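Local coordinates for protein subclass B3 metallo-beta-lactamase (Sphingobium indicum, PDB 7LUU) that is a zinc-dependent hydrolase that degrades beta-lactam antibiotics and carries two zinc ions in its active site, at residues R177-G182 against M205-N210; P42-M47 against A97-L102; Y234-T237 against P243-K246; D261-A266 against S280-S285; V78-T83 against L87-G92. All coordinates share one frame; numbering follows the deposited sequence.

Interaction 1: residues R177-G182 against M205-N210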
# COMPACT_ATOMS: atom_id res chain seq x y z
N ARG A 177 13.51 6.96 1.27
CA ARG A 177 14.26 6.54 0.12
C ARG A 177 13.28 6.50 -1.02
O ARG A 177 12.22 5.89 -0.88
CB ARG A 177 14.83 5.13 0.31
CG ARG A 177 15.45 4.55 -0.97
CD ARG A 177 16.15 3.25 -0.58
NE ARG A 177 16.63 2.49 -1.71
CZ ARG A 177 17.58 1.56 -1.61
NH1 ARG A 177 17.99 0.89 -2.68
NH2 ARG A 177 18.12 1.31 -0.42
N VAL A 178 13.60 7.18 -2.13
CA VAL A 178 12.71 7.18 -3.30
C VAL A 178 13.13 6.08 -4.26
O VAL A 178 14.32 5.97 -4.62
CB VAL A 178 12.76 8.54 -4.00
CG1 VAL A 178 12.05 8.52 -5.34
CG2 VAL A 178 12.13 9.58 -3.09
N MET A 179 12.17 5.28 -4.72
CA MET A 179 12.39 4.36 -5.86
C MET A 179 11.73 4.88 -7.11
O MET A 179 10.58 5.32 -7.07
CB MET A 179 11.74 3.04 -5.59
CG MET A 179 12.14 2.70 -4.38
SD MET A 179 13.52 1.78 -4.52
CE MET A 179 12.47 0.49 -3.94
N LYS A 180 12.43 4.70 -8.23
CA LYS A 180 11.88 4.97 -9.55
C LYS A 180 11.09 3.78 -10.03
O LYS A 180 11.22 2.67 -9.53
CB LYS A 180 13.02 5.18 -10.54
CG LYS A 180 13.90 6.38 -10.21
CD LYS A 180 14.81 6.66 -11.36
CE LYS A 180 15.61 7.93 -11.17
NZ LYS A 180 16.94 7.84 -11.85
N ASP A 181 10.17 4.06 -10.93
CA ASP A 181 9.43 2.98 -11.55
C ASP A 181 10.38 1.94 -12.17
O ASP A 181 11.30 2.29 -12.92
CB ASP A 181 8.52 3.57 -12.62
CG ASP A 181 7.72 2.51 -13.33
OD1 ASP A 181 7.19 1.63 -12.65
OD2 ASP A 181 7.62 2.54 -14.59
N GLY A 182 10.19 0.67 -11.82
CA GLY A 182 11.06 -0.40 -12.31
C GLY A 182 12.32 -0.63 -11.48
O GLY A 182 13.04 -1.62 -11.73
N MET A 205 1.97 3.24 -5.54
CA MET A 205 3.06 2.36 -5.98
C MET A 205 2.76 0.94 -5.53
O MET A 205 2.30 0.72 -4.41
CB MET A 205 4.42 2.83 -5.42
CG MET A 205 5.62 1.91 -5.91
SD MET A 205 7.16 2.90 -5.87
CE MET A 205 7.16 3.45 -7.59
N THR A 206 3.06 -0.02 -6.41
CA THR A 206 2.85 -1.45 -6.21
C THR A 206 4.21 -2.12 -6.11
O THR A 206 5.18 -1.68 -6.72
CB THR A 206 2.03 -1.97 -7.40
OG1 THR A 206 0.71 -1.45 -7.30
CG2 THR A 206 2.00 -3.54 -7.50
N TRP A 207 4.30 -3.17 -5.30
CA TRP A 207 5.55 -3.86 -5.03
C TRP A 207 5.44 -5.31 -5.44
O TRP A 207 4.46 -5.96 -5.06
CB TRP A 207 5.83 -3.76 -3.50
CG TRP A 207 5.71 -2.33 -2.99
CD1 TRP A 207 4.58 -1.71 -2.45
CD2 TRP A 207 6.70 -1.31 -3.13
NE1 TRP A 207 4.87 -0.38 -2.16
CE2 TRP A 207 6.15 -0.10 -2.60
CE3 TRP A 207 8.02 -1.30 -3.65
CZ2 TRP A 207 6.88 1.09 -2.54
CZ3 TRP A 207 8.74 -0.14 -3.57
CH2 TRP A 207 8.16 1.06 -3.03
N SER A 208 6.50 -5.87 -6.06
CA SER A 208 6.46 -7.28 -6.40
C SER A 208 7.76 -7.97 -6.01
O SER A 208 8.85 -7.38 -6.03
CB SER A 208 6.20 -7.48 -7.92
OG SER A 208 7.32 -6.96 -8.68
N TRP A 209 7.64 -9.26 -5.70
CA TRP A 209 8.82 -10.02 -5.37
C TRP A 209 8.49 -11.50 -5.41
O TRP A 209 7.33 -11.90 -5.35
CB TRP A 209 9.33 -9.61 -3.96
CG TRP A 209 8.41 -10.09 -2.82
CD1 TRP A 209 8.55 -11.21 -2.02
CD2 TRP A 209 7.20 -9.43 -2.38
NE1 TRP A 209 7.51 -11.27 -1.10
CE2 TRP A 209 6.70 -10.18 -1.27
CE3 TRP A 209 6.56 -8.27 -2.77
CZ2 TRP A 209 5.49 -9.84 -0.61
CZ3 TRP A 209 5.34 -7.89 -2.07
CH2 TRP A 209 4.84 -8.70 -1.01
N ASN A 210 9.54 -12.33 -5.45
CA ASN A 210 9.40 -13.79 -5.38
C ASN A 210 9.54 -14.28 -3.94
O ASN A 210 10.40 -13.80 -3.19
CB ASN A 210 10.49 -14.45 -6.23
CG ASN A 210 10.09 -14.63 -7.69
OD1 ASN A 210 8.95 -14.34 -8.07
ND2 ASN A 210 11.03 -15.15 -8.51
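Met179 and Trp207 meet through the end of one chain and the rim of the other: Met179 CE lies 3.8 Å from Trp207 CZ3, near the plane of the indole and at its edge. The end of Met179 is modelled with strained geometry, however, and the exact placing of CE is doubtful. One face of the same indole is taken by Met205, whose CG stands 3.7 Å above the ring plane toward the rim. The tip of Met205 then swings across to the other segment, where its CE lies 3.9 Å from Met179 O. Two thioethers and one indole thus form the tight, buried part, closed further by Ala194 of strand 190-196 and Val143 of strand 141-144. The chain loosens just beyond. The side chain of Lys180 sets off away from strand 205-213, and Asp181 lies on the exposed side, though its OD1 is tied to Ala196 N. Apolar filling of this kind, between the chain leading on from edge strand 176-178 of one sheet and strand 205-213 of the other, belongs to the interior of the two-sheet alpha-beta/beta-alpha sandwich of metallo-beta-lactamases.

Interaction 2: residues P42-M47 against A97-L102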
# COMPACT_ATOMS: atom_id res chain seq x y z
N PRO A 42 2.47 11.73 19.27
CA PRO A 42 1.91 12.29 18.03
C PRO A 42 1.85 11.27 16.91
O PRO A 42 1.09 11.46 15.93
CB PRO A 42 2.89 13.41 17.66
CG PRO A 42 4.14 13.09 18.40
CD PRO A 42 3.75 12.35 19.67
N LEU A 43 2.70 10.25 16.98
CA LEU A 43 2.77 9.32 15.86
C LEU A 43 1.76 8.17 15.99
O LEU A 43 1.50 7.46 15.00
CB LEU A 43 4.19 8.76 15.78
CG LEU A 43 5.33 9.76 15.67
CD1 LEU A 43 6.65 9.00 15.38
CD2 LEU A 43 4.98 10.81 14.60
N THR A 44 1.13 8.01 17.15
CA THR A 44 0.09 6.98 17.28
C THR A 44 -1.25 7.54 17.74
O THR A 44 -2.19 6.76 17.92
CB THR A 44 0.50 5.89 18.27
OG1 THR A 44 0.68 6.48 19.58
CG2 THR A 44 1.78 5.19 17.78
N ARG A 45 -1.38 8.86 17.90
CA ARG A 45 -2.66 9.41 18.34
C ARG A 45 -3.75 9.00 17.34
O ARG A 45 -3.53 9.14 16.13
CB ARG A 45 -2.49 10.95 18.51
CG ARG A 45 -3.71 11.69 19.09
CD ARG A 45 -3.47 13.24 19.20
NE ARG A 45 -2.26 13.47 19.98
CZ ARG A 45 -1.17 14.07 19.50
NH1 ARG A 45 -1.11 14.51 18.26
NH2 ARG A 45 -0.09 14.13 20.28
N PRO A 46 -4.87 8.38 17.78
CA PRO A 46 -5.77 7.68 16.85
C PRO A 46 -6.45 8.59 15.85
O PRO A 46 -6.73 9.78 16.14
CB PRO A 46 -6.84 7.06 17.77
CG PRO A 46 -6.13 6.99 19.12
CD PRO A 46 -5.28 8.17 19.21
N MET A 47 -6.68 8.05 14.67
CA MET A 47 -7.51 8.65 13.63
C MET A 47 -8.68 7.75 13.26
O MET A 47 -8.59 6.54 13.31
CB MET A 47 -6.68 8.91 12.33
CG MET A 47 -5.56 9.88 12.68
SD MET A 47 -4.52 10.24 11.21
CE MET A 47 -5.65 11.29 10.32
N ALA A 97 -2.55 1.82 14.72
CA ALA A 97 -2.25 0.44 14.37
C ALA A 97 -0.81 0.09 14.56
O ALA A 97 -0.46 -1.10 14.55
CB ALA A 97 -2.59 0.16 12.92
N ALA A 98 0.08 1.07 14.73
CA ALA A 98 1.50 0.71 14.78
C ALA A 98 1.81 -0.30 15.89
O ALA A 98 2.45 -1.33 15.61
CB ALA A 98 2.34 1.99 14.88
N PRO A 99 1.35 -0.12 17.12
CA PRO A 99 1.59 -1.16 18.14
C PRO A 99 0.98 -2.52 17.81
O PRO A 99 1.57 -3.55 18.18
CB PRO A 99 0.94 -0.60 19.42
CG PRO A 99 0.47 0.75 19.09
CD PRO A 99 0.58 1.04 17.65
N MET A 100 -0.20 -2.54 17.16
CA MET A 100 -0.85 -3.80 16.78
C MET A 100 -0.02 -4.53 15.73
O MET A 100 0.15 -5.74 15.79
CB MET A 100 -2.28 -3.47 16.28
CG MET A 100 -3.16 -2.54 17.26
SD MET A 100 -4.59 -1.99 16.29
CE MET A 100 -5.33 -0.87 17.48
N ILE A 101 0.54 -3.78 14.77
CA ILE A 101 1.42 -4.39 13.76
C ILE A 101 2.65 -5.01 14.42
O ILE A 101 3.02 -6.16 14.10
CB ILE A 101 1.84 -3.33 12.72
CG1 ILE A 101 0.60 -3.01 11.88
CG2 ILE A 101 2.94 -3.91 11.75
CD1 ILE A 101 0.78 -1.69 11.04
N LEU A 102 3.30 -4.26 15.31
CA LEU A 102 4.52 -4.78 15.93
C LEU A 102 4.18 -6.02 16.78
O LEU A 102 4.95 -6.98 16.81
CB LEU A 102 5.16 -3.69 16.81
CG LEU A 102 5.66 -2.42 16.09
CD1 LEU A 102 6.02 -1.27 17.06
CD2 LEU A 102 6.78 -2.82 15.19
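Thr44, in the N-terminal segment that precedes helix 49-55, lies against Ala98 and Pro99 at the start of helix 98-107, one of the helices covering the outside of the sheet that includes strand 87-90. The contact is small and rests on a single methyl group. Thr44 CG2 lies 4.3 Å from Pro99 CD and 4.4 Å from Ala98 CB, while the nearest backbones, Thr44 CA and Ala98 CA, are 6.9 Å apart. With OG1 at a chi1 of 62°, CG2 is the branch directed at the helix, and the hydroxyl group is not the part that touches it. The helical side is fixed by its own backbone: Ile101 N bonds to Ala97 O at 2.9 Å and Leu102 N to Ala98 O at 3.1 Å. A third element joins in, since Ala133 of helix 131-138 touches both Thr44 and Ala98. Arg45 NE makes a salt bridge to Asp40 within the N-terminal stretch, whereas Met47 O accepts a bond from Gln96 NE2, which ties the segment to the chain just before the helix. Between the two segments themselves only carbon meets carbon, and at distances close to the limit of van der Waals contact. The chemistry therefore implies a loose, undirected methyl contact, beside which the Gln96 bond supplies the directed link.

Interaction 3: residues Y234-T237 against P243-K246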
# COMPACT_ATOMS: atom_id res chain seq x y z
N TYR A 234 -14.06 17.34 -6.89
CA TYR A 234 -13.02 16.91 -7.82
C TYR A 234 -13.64 16.29 -9.06
O TYR A 234 -14.61 15.54 -8.97
CB TYR A 234 -12.12 15.87 -7.17
CG TYR A 234 -10.94 15.42 -8.01
CD1 TYR A 234 -9.78 16.19 -8.06
CD2 TYR A 234 -11.02 14.24 -8.76
CE1 TYR A 234 -8.67 15.76 -8.82
CE2 TYR A 234 -9.93 13.79 -9.54
CZ TYR A 234 -8.76 14.58 -9.54
OH TYR A 234 -7.68 14.15 -10.28
N ARG A 235 -13.05 16.58 -10.23
CA ARG A 235 -13.54 15.94 -11.45
C ARG A 235 -12.40 15.22 -12.13
O ARG A 235 -11.43 15.85 -12.59
CB ARG A 235 -14.14 16.95 -12.42
CG ARG A 235 -15.34 17.70 -11.77
CD ARG A 235 -16.57 16.74 -11.69
NE ARG A 235 -17.70 17.46 -11.12
CZ ARG A 235 -17.99 17.46 -9.82
NH1 ARG A 235 -17.21 16.77 -8.97
NH2 ARG A 235 -19.04 18.17 -9.36
N PHE A 236 -12.56 13.91 -12.30
CA PHE A 236 -11.58 13.16 -13.09
C PHE A 236 -11.60 13.54 -14.55
O PHE A 236 -10.60 13.28 -15.25
CB PHE A 236 -11.87 11.65 -12.96
CG PHE A 236 -11.47 11.06 -11.60
CD1 PHE A 236 -12.43 11.03 -10.55
CD2 PHE A 236 -10.22 10.50 -11.40
CE1 PHE A 236 -12.08 10.44 -9.29
CE2 PHE A 236 -9.84 9.95 -10.14
CZ PHE A 236 -10.78 9.91 -9.12
N THR A 237 -12.73 14.10 -15.04
CA THR A 237 -12.83 14.52 -16.43
C THR A 237 -12.28 15.93 -16.69
O THR A 237 -12.30 16.38 -17.85
CB THR A 237 -14.29 14.45 -16.93
OG1 THR A 237 -15.14 15.21 -16.07
CG2 THR A 237 -14.75 12.98 -16.93
N PRO A 243 -3.29 13.84 -15.83
CA PRO A 243 -2.23 12.95 -15.31
C PRO A 243 -2.76 11.82 -14.48
O PRO A 243 -2.16 10.73 -14.52
CB PRO A 243 -1.32 13.89 -14.50
CG PRO A 243 -1.54 15.26 -15.20
CD PRO A 243 -3.02 15.25 -15.53
N ILE A 244 -3.84 12.06 -13.72
CA ILE A 244 -4.45 11.00 -12.89
C ILE A 244 -5.11 9.94 -13.78
O ILE A 244 -4.95 8.73 -13.56
CB ILE A 244 -5.46 11.64 -11.90
CG1 ILE A 244 -4.77 12.28 -10.69
CG2 ILE A 244 -6.56 10.65 -11.42
CD1 ILE A 244 -4.16 11.26 -9.68
N VAL A 245 -5.85 10.37 -14.81
CA VAL A 245 -6.54 9.44 -15.69
C VAL A 245 -5.54 8.67 -16.57
O VAL A 245 -5.66 7.46 -16.73
CB VAL A 245 -7.57 10.19 -16.53
CG1 VAL A 245 -8.11 9.23 -17.60
CG2 VAL A 245 -8.71 10.65 -15.57
N LYS A 246 -4.56 9.37 -17.16
CA LYS A 246 -3.51 8.66 -17.88
C LYS A 246 -2.77 7.74 -16.94
O LYS A 246 -2.26 6.68 -17.35
CB LYS A 246 -2.55 9.67 -18.49
CG LYS A 246 -3.16 10.41 -19.70
CD LYS A 246 -4.15 9.51 -20.45
CE LYS A 246 -4.95 10.16 -21.61
NZ LYS A 246 -4.93 9.30 -22.86
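The rings of Tyr234 and Phe236 turn an edge to a face, and both reach Ile244 of helix 242-257. Tyr234 CE2 stands 3.6 Å above the plane of the Phe236 ring, over its centre, while Phe236 CD1 lies in the plane of the Tyr234 ring at its edge. The rim of Phe236 faces the helix: Ile244 CG2 is 3.6 Å from Phe236 CE2, near the ring plane, and Val245 CG2 also comes up at this edge. Val245 CG2 presses on the backbone as well, 3.3 Å from Phe236 O. The tyrosine uses its far end. The chi1 of Tyr234, -176°, sends the ring out toward the helix, and Tyr234 OH comes to rest 3.5 Å from Ile244 CG1, an apolar neighbour; a weak hydrogen bond to Ser241 OG gives this hydroxyl a polar partner.

Arg235 closes on its own loop. Its NH1 donates to Tyr234 O at 2.9 Å, approaching from well above the carbonyl plane (63° out of it), and the same nitrogen also bonds to Asp232 O. Glu301 accepts from Phe236 N, and Arg297 and Leu298 of helix 282-300 pack on the Phe236 side chain. The isoleucine in turn touches Met202, and the side chain of Ile244 is about 7 Å from that of His200, a zinc ligand. An aromatic pair in the loop thus meets the first part of a helix near, but not part of, the dinuclear zinc site of the metallo-beta-lactamase fold.

Interaction 4: residues D261-A266 against S280-S285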
# COMPACT_ATOMS: atom_id res chain seq x y z
N ASP A 261 1.34 -14.54 -9.22
CA ASP A 261 0.79 -15.76 -8.68
C ASP A 261 -0.04 -15.50 -7.43
O ASP A 261 -0.93 -16.31 -7.08
CB ASP A 261 1.93 -16.68 -8.30
CG ASP A 261 2.68 -17.21 -9.50
OD1 ASP A 261 2.02 -17.68 -10.47
OD2 ASP A 261 3.94 -17.04 -9.50
N ILE A 262 0.30 -14.43 -6.70
CA ILE A 262 -0.40 -14.10 -5.48
C ILE A 262 -0.63 -12.60 -5.53
O ILE A 262 0.32 -11.86 -5.80
CB ILE A 262 0.41 -14.49 -4.24
CG1 ILE A 262 0.41 -16.00 -4.11
CG2 ILE A 262 -0.22 -13.84 -2.92
CD1 ILE A 262 1.36 -16.46 -2.95
N LEU A 263 -1.88 -12.17 -5.24
CA LEU A 263 -2.22 -10.74 -5.20
C LEU A 263 -2.66 -10.39 -3.79
O LEU A 263 -3.61 -10.98 -3.26
CB LEU A 263 -3.38 -10.46 -6.20
CG LEU A 263 -4.00 -9.06 -6.02
CD1 LEU A 263 -2.97 -7.94 -6.33
CD2 LEU A 263 -5.23 -8.94 -6.87
N ILE A 264 -1.94 -9.45 -3.17
CA ILE A 264 -2.37 -8.86 -1.89
C ILE A 264 -2.81 -7.45 -2.21
O ILE A 264 -2.00 -6.67 -2.71
CB ILE A 264 -1.22 -8.81 -0.87
CG1 ILE A 264 -0.73 -10.22 -0.53
CG2 ILE A 264 -1.71 -8.08 0.43
CD1 ILE A 264 0.68 -10.22 0.09
N SER A 265 -4.09 -7.11 -1.95
CA SER A 265 -4.60 -5.74 -2.24
C SER A 265 -4.51 -4.89 -0.96
O SER A 265 -4.89 -5.35 0.10
CB SER A 265 -6.08 -5.90 -2.68
OG SER A 265 -6.71 -4.63 -2.71
N ALA A 266 -4.04 -3.63 -1.07
CA ALA A 266 -3.97 -2.75 0.12
C ALA A 266 -5.27 -2.74 0.95
O ALA A 266 -5.24 -2.89 2.17
CB ALA A 266 -3.66 -1.32 -0.32
N SER A 280 -3.63 -17.81 -11.82
CA SER A 280 -3.57 -17.10 -13.08
C SER A 280 -4.70 -16.10 -13.23
O SER A 280 -5.89 -16.47 -13.15
CB SER A 280 -3.66 -18.14 -14.20
OG SER A 280 -3.46 -17.46 -15.44
N GLY A 281 -4.34 -14.83 -13.52
CA GLY A 281 -5.36 -13.84 -13.81
C GLY A 281 -5.68 -12.86 -12.66
O GLY A 281 -6.45 -11.92 -12.86
N ALA A 282 -5.10 -13.05 -11.47
CA ALA A 282 -5.58 -12.24 -10.32
C ALA A 282 -5.34 -10.75 -10.52
O ALA A 282 -6.21 -9.91 -10.24
CB ALA A 282 -4.88 -12.72 -9.04
N CYS A 283 -4.12 -10.39 -10.95
CA CYS A 283 -3.83 -8.98 -11.10
C CYS A 283 -4.63 -8.39 -12.24
O CYS A 283 -5.02 -7.22 -12.18
CB CYS A 283 -2.34 -8.76 -11.33
SG CYS A 283 -1.34 -8.97 -9.80
N ARG A 284 -4.82 -9.15 -13.30
CA ARG A 284 -5.62 -8.65 -14.42
C ARG A 284 -7.06 -8.37 -14.00
O ARG A 284 -7.63 -7.34 -14.37
CB ARG A 284 -5.55 -9.62 -15.61
CG ARG A 284 -4.22 -9.43 -16.37
CD ARG A 284 -4.12 -10.36 -17.62
NE ARG A 284 -3.95 -11.77 -17.27
CZ ARG A 284 -2.80 -12.35 -16.89
NH1 ARG A 284 -1.63 -11.65 -16.75
NH2 ARG A 284 -2.83 -13.67 -16.61
N SER A 285 -7.65 -9.27 -13.20
CA SER A 285 -9.02 -9.05 -12.69
C SER A 285 -9.09 -7.83 -11.81
O SER A 285 -10.09 -7.08 -11.84
CB SER A 285 -9.50 -10.28 -11.94
OG SER A 285 -9.65 -11.32 -12.91
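Ser285 N donates to Gly281 O at 2.9 Å, a backbone bond in the first turn of helix 282-300, the turn whose Ala282 and Cys283 rest on Leu263. The arrangement is a helix lying on a beta sheet, one of the outer helical layers of the metallo-beta-lactamase sandwich. Gly281 occupies the N-cap position with phi near 102°, a conformation that calls for glycine, since a side chain would run into the preceding carbonyl oxygen.

Strand 262-265 offers the helix one large side chain. Leu263 CB sits 3.9 Å from Ala282 CB, the small methyl allowing the two backbones to approach to 6.3 Å between Leu263 CA and Ala282 CA. Farther out, the leucine forks. A chi1 of 169° carries CG away from its own backbone N, and one branch, CD2, settles 3.6 Å from Ala282 O. Ala223 and Val221 of the adjacent strand 216-223 add to this surface, touching Leu263 and Cys283 respectively. Ile262, whose side chain sets off away from the helix, packs on Val64 and Phe65 of strand 62-65 in the opposite sheet.

A covalent link joins the same elements: the disulfide from Cys283 to Cys260 ties the helix to the chain just before the strand. The second leucine branch lies against that bridge, Leu263 CD1 being 4.0 Å from Cys283 SG.

Interaction 5: residues V78-T83 against L87-G92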
# COMPACT_ATOMS: atom_id res chain seq x y z
N VAL A 78 -1.16 -5.35 5.63
CA VAL A 78 0.24 -5.03 5.94
C VAL A 78 1.04 -6.31 5.74
O VAL A 78 0.68 -7.35 6.31
CB VAL A 78 0.39 -4.52 7.40
CG1 VAL A 78 1.88 -4.19 7.72
CG2 VAL A 78 -0.56 -3.32 7.67
N ALA A 79 2.10 -6.25 4.93
CA ALA A 79 2.90 -7.47 4.67
C ALA A 79 4.24 -7.40 5.39
O ALA A 79 4.71 -6.32 5.74
CB ALA A 79 3.18 -7.64 3.17
N LEU A 80 4.84 -8.56 5.63
CA LEU A 80 6.15 -8.68 6.30
C LEU A 80 6.95 -9.70 5.49
O LEU A 80 6.44 -10.79 5.20
CB LEU A 80 6.01 -9.15 7.77
CG LEU A 80 7.37 -9.37 8.39
CD1 LEU A 80 7.93 -7.96 8.79
CD2 LEU A 80 7.10 -10.22 9.64
N ILE A 81 8.13 -9.30 5.04
CA ILE A 81 9.01 -10.19 4.26
C ILE A 81 10.26 -10.44 5.07
O ILE A 81 10.95 -9.48 5.45
CB ILE A 81 9.40 -9.57 2.90
CG1 ILE A 81 8.13 -9.18 2.13
CG2 ILE A 81 10.33 -10.54 2.08
CD1 ILE A 81 8.47 -8.31 0.92
N ASP A 82 10.58 -11.71 5.31
CA ASP A 82 11.83 -12.09 5.95
C ASP A 82 12.87 -12.37 4.87
O ASP A 82 12.85 -13.42 4.23
CB ASP A 82 11.60 -13.29 6.87
CG ASP A 82 12.88 -13.82 7.46
OD1 ASP A 82 13.91 -13.14 7.26
OD2 ASP A 82 12.84 -14.97 8.02
N THR A 83 13.85 -11.46 4.70
CA THR A 83 14.73 -11.54 3.55
C THR A 83 15.98 -12.38 3.80
O THR A 83 16.73 -12.64 2.86
CB THR A 83 15.20 -10.15 3.13
OG1 THR A 83 16.13 -9.71 4.14
CG2 THR A 83 14.01 -9.12 3.11
N LEU A 87 14.15 -7.61 7.85
CA LEU A 87 12.72 -7.74 7.54
C LEU A 87 12.28 -6.50 6.77
O LEU A 87 12.82 -5.40 6.96
CB LEU A 87 11.87 -7.90 8.81
CG LEU A 87 12.39 -9.01 9.76
CD1 LEU A 87 11.60 -8.95 11.04
CD2 LEU A 87 12.22 -10.40 9.14
N VAL A 88 11.26 -6.69 5.95
CA VAL A 88 10.64 -5.55 5.22
C VAL A 88 9.15 -5.55 5.52
O VAL A 88 8.48 -6.59 5.36
CB VAL A 88 10.84 -5.73 3.70
CG1 VAL A 88 10.17 -4.64 2.98
CG2 VAL A 88 12.34 -5.70 3.35
N LEU A 89 8.60 -4.41 5.91
CA LEU A 89 7.15 -4.24 6.04
C LEU A 89 6.63 -3.51 4.83
O LEU A 89 7.34 -2.66 4.29
CB LEU A 89 6.92 -3.39 7.29
CG LEU A 89 5.83 -3.57 8.29
CD1 LEU A 89 5.52 -4.98 8.78
CD2 LEU A 89 6.30 -2.76 9.52
N ILE A 90 5.37 -3.76 4.46
CA ILE A 90 4.66 -3.03 3.43
C ILE A 90 3.43 -2.42 4.07
O ILE A 90 2.54 -3.16 4.56
CB ILE A 90 4.27 -3.92 2.24
CG1 ILE A 90 5.57 -4.57 1.75
CG2 ILE A 90 3.65 -2.97 1.17
CD1 ILE A 90 5.37 -5.34 0.35
N ASP A 91 3.40 -1.08 4.07
CA ASP A 91 2.37 -0.20 4.64
C ASP A 91 2.31 -0.28 6.17
O ASP A 91 3.04 -1.04 6.84
CB ASP A 91 0.99 -0.47 3.98
CG ASP A 91 0.88 0.23 2.62
OD1 ASP A 91 1.67 1.16 2.33
OD2 ASP A 91 -0.00 -0.13 1.86
N GLY A 92 1.50 0.63 6.71
CA GLY A 92 1.49 0.83 8.17
C GLY A 92 0.12 1.11 8.74
O GLY A 92 0.04 1.46 9.93
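Ala79 and Ile90 bond to each other twice, and Ile81 and Val88 do the same, which fixes the register of this antiparallel hairpin. Ala79 N gives to Ile90 O at 3.1 Å, in the carbonyl plane, and Ile90 N returns to Ala79 O at 2.9 Å, tilted 34° from the carbonyl plane of Ala79. The second pair is straighter: Ile81 N to Val88 O is 2.8 Å with 162° at the hydrogen, and Val88 N to Ile81 O is 2.9 Å. Each of the four oxygens also receives a CA-H contact, for example Leu89 CA on Ala79 O at 3.2 Å. Near the turn, Thr83 OG1 is satisfied by Gly86 O and Ala85 N, and Asp82 OD1 by Gly84 N. Asp91 OD2 bonds to Thr121 OG1, whereas Asp91 O is buried without a polar partner, with Val78 CG1 3.5 Å away. Leu80, opposite Leu89 in a non-hydrogen-bonded pair, puts its CD1 3.8 Å from Leu89 CD1 and also packs diagonally on Leu87 CB. Strand 79-82 is flanked by strand 68-70 and strand 87-90 by the parallel strand 115-119. Ile81 and Ile90 face Trp209 of strand 205-213 in the other sheet, and Leu89 meets Ile101 of helix 98-107.

In the fold
Interactions 1, 4 and 5 are buried, while 2 and 3 are only partly so and lie farther from the centre of the chain. Interaction 5 joins neighbouring strands of one sheet and is the one held across its segments by hydrogen bonds; the others rely on apolar packing. It touches interaction 1 between the two sheets and interaction 2 on its outer side, where the covering helix lies. Interactions 1 and 4 both reach the second sheet, one on its inner face and the other under its outer helix, beside a disulfide. Interaction 3 stands apart, about 11 Å or more from every other contact at the nearest atoms.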